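Side-chain contact in GCN5-related N-acetyltransferase (Kribbella flavida, PDB 4H89), which probably transfers an acyl group, such as acetyl from acetyl-CoA, to a substrate not yet identified, as a member of the GNAT family: residues Phe94-Ala97 and Ala98-Gly102. Residues are numbered along the deposited sequence; the frame is centred on the assembly and turned at random.
Sequences FMVA and AAARG
Arg101, in the conformer described here (a second was modelled), folds back over the end of strand 89-96 and lays one face of its guanidinium against Val96 O. The oxygen lies 3.2 Å from Arg101 CZ and 3.0 Å from Arg101 NE, yet the N-H groups do not aim at it, so the attraction is probably electrostatic, without a directed hydrogen bond. A bend at chi2 (96°) turns the arginine chain back along the strand. Its CD passes 3.2 Å from Ala97 O, and Val96 CB and CG1 lie beside NE. At the guanidinium edge, in plane, NH2 donates to a water 3.0 Å away; the same water accepts from Val96 N. The reversal itself is closed by Ala100 N, which donates to Ala97 O at 2.8 Å from well above the carbonyl plane. Val96 CG1, anti to the backbone N (chi1 177°), meets Ala100 CB, as does Ala97 CB, each at 4.1 Å; Val96 also touches Val105. The turn thus joins the strand to the loop before helix 105-119, the region that in GNAT enzymes carries the pyrophosphate-binding motif for acetyl-CoA. Arg101 is thus tied directionally to the strand through water, its face-on approach to Val96 O being less directional; two conformers suggest a loose hold.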
ATOM      1  N   PHE A  94      13.289  -2.816  -4.966  1.00 15.35           N
ATOM      2  CA  PHE A  94      14.672  -3.017  -5.378  1.00 15.69           C
ATOM      3  C   PHE A  94      15.635  -2.562  -4.310  1.00 17.63           C
ATOM      4  O   PHE A  94      15.415  -1.520  -3.678  1.00 21.32           O
ATOM      5  CB  PHE A  94      14.969  -2.221  -6.674  1.00 16.80           C
ATOM      6  CG  PHE A  94      14.043  -2.584  -7.787  1.00 15.13           C
ATOM      7  CD1 PHE A  94      14.333  -3.643  -8.620  1.00 16.27           C
ATOM      8  CD2 PHE A  94      12.834  -1.932  -7.964  1.00 16.84           C
ATOM      9  CE1 PHE A  94      13.432  -4.048  -9.598  1.00 16.50           C
ATOM     10  CE2 PHE A  94      11.937  -2.339  -8.940  1.00 18.43           C
ATOM     11  CZ  PHE A  94      12.247  -3.363  -9.784  1.00 18.00           C
HETATM   12  N   MSE A  95      16.707  -3.334  -4.147  1.00 15.96           N
HETATM   13  CA  MSE A  95      17.820  -2.926  -3.278  1.00 18.65           C
HETATM   14  C   MSE A  95      19.085  -3.227  -3.983  1.00 18.19           C
HETATM   15  O   MSE A  95      19.322  -4.320  -4.427  1.00 22.89           O
HETATM   16  CB  MSE A  95      17.804  -3.701  -1.980  1.00 22.13           C
HETATM   17  CG  MSE A  95      16.463  -3.474  -1.316  1.00 27.35           C
HETATM   18 SE   MSE A  95      16.591  -4.145   0.493  0.90 37.86          SE
HETATM   19  CE  MSE A  95      15.645  -2.672   1.357  1.00 52.24           C
ATOM     20  N   VAL A  96      19.923  -2.222  -4.083  1.00 19.55           N
ATOM     21  CA  VAL A  96      21.257  -2.352  -4.677  1.00 19.27           C
ATOM     22  C   VAL A  96      22.311  -1.992  -3.629  1.00 20.12           C
ATOM     23  O   VAL A  96      22.221  -0.962  -2.977  1.00 21.22           O
ATOM     24  CB  VAL A  96      21.398  -1.437  -5.899  1.00 20.60           C
ATOM     25  CG1 VAL A  96      22.799  -1.503  -6.476  1.00 21.66           C
ATOM     26  CG2 VAL A  96      20.368  -1.798  -6.978  1.00 23.70           C
ATOM     27  N   ALA A  97      23.317  -2.835  -3.492  1.00 18.90           N
ATOM     28  CA  ALA A  97      24.434  -2.563  -2.585  1.00 19.15           C
ATOM     29  C   ALA A  97      25.065  -1.229  -2.868  1.00 22.19           C
ATOM     30  O   ALA A  97      25.267  -0.882  -4.003  1.00 19.88           O
ATOM     31  CB  ALA A  97      25.487  -3.668  -2.714  1.00 21.43           C
ATOM     32  N   ALA A  98      25.352  -0.464  -1.828  1.00 23.64           N
ATOM     33  CA  ALA A  98      26.001   0.846  -2.034  1.00 22.04           C
ATOM     34  C   ALA A  98      27.236   0.742  -2.934  1.00 19.67           C
ATOM     35  O   ALA A  98      27.448   1.541  -3.859  1.00 22.22           O
ATOM     36  CB  ALA A  98      26.380   1.473  -0.714  1.00 27.59           C
ATOM     37  N   ALA A  99      28.010  -0.308  -2.669  1.00 21.31           N
ATOM     38  CA  ALA A  99      29.228  -0.557  -3.410  1.00 24.68           C
ATOM     39  C   ALA A  99      29.001  -0.927  -4.854  1.00 24.43           C
ATOM     40  O   ALA A  99      29.932  -0.872  -5.664  1.00 31.16           O
ATOM     41  CB  ALA A  99      30.024  -1.654  -2.711  1.00 27.38           C
ATOM     42  N   ALA A 100      27.767  -1.320  -5.184  1.00 21.46           N
ATOM     43  CA  ALA A 100      27.469  -1.698  -6.531  1.00 24.06           C
ATOM     44  C   ALA A 100      26.743  -0.658  -7.330  1.00 25.64           C
ATOM     45  O   ALA A 100      26.377  -0.930  -8.449  1.00 29.19           O
ATOM     46  CB  ALA A 100      26.669  -2.978  -6.533  1.00 24.78           C
ATOM     47  N   ARG A 101      26.527   0.531  -6.780  0.50 26.09           N
ATOM     48  CA  ARG A 101      25.870   1.583  -7.556  0.50 34.27           C
ATOM     49  C   ARG A 101      26.734   2.031  -8.732  0.50 36.09           C
ATOM     50  O   ARG A 101      27.961   1.932  -8.688  0.50 36.44           O
ATOM     51  CB  ARG A 101      25.499   2.772  -6.679  0.50 36.07           C
ATOM     52  CG  ARG A 101      24.114   2.651  -6.074  0.50 42.12           C
ATOM     53  CD  ARG A 101      24.177   2.080  -4.672  0.50 41.69           C
ATOM     54  NE  ARG A 101      22.859   1.748  -4.143  0.50 37.59           N
ATOM     55  CZ  ARG A 101      22.322   2.269  -3.047  0.50 37.70           C
ATOM     56  NH1 ARG A 101      22.977   3.179  -2.318  0.50 39.93           N
ATOM     57  NH2 ARG A 101      21.113   1.882  -2.683  0.50 42.57           N
ATOM     58  N   GLY A 102      26.068   2.485  -9.791  1.00 40.98           N
ATOM     59  CA  GLY A 102      26.756   2.917 -11.017  1.00 42.98           C
ATOM     60  C   GLY A 102      27.252   1.775 -11.904  1.00 34.76           C
ATOM     61  O   GLY A 102      27.996   2.016 -12.860  1.00 44.33           O
TER
HETATM   62  O   HOH W   1      18.772   0.545  -3.965  1.00 44.06           O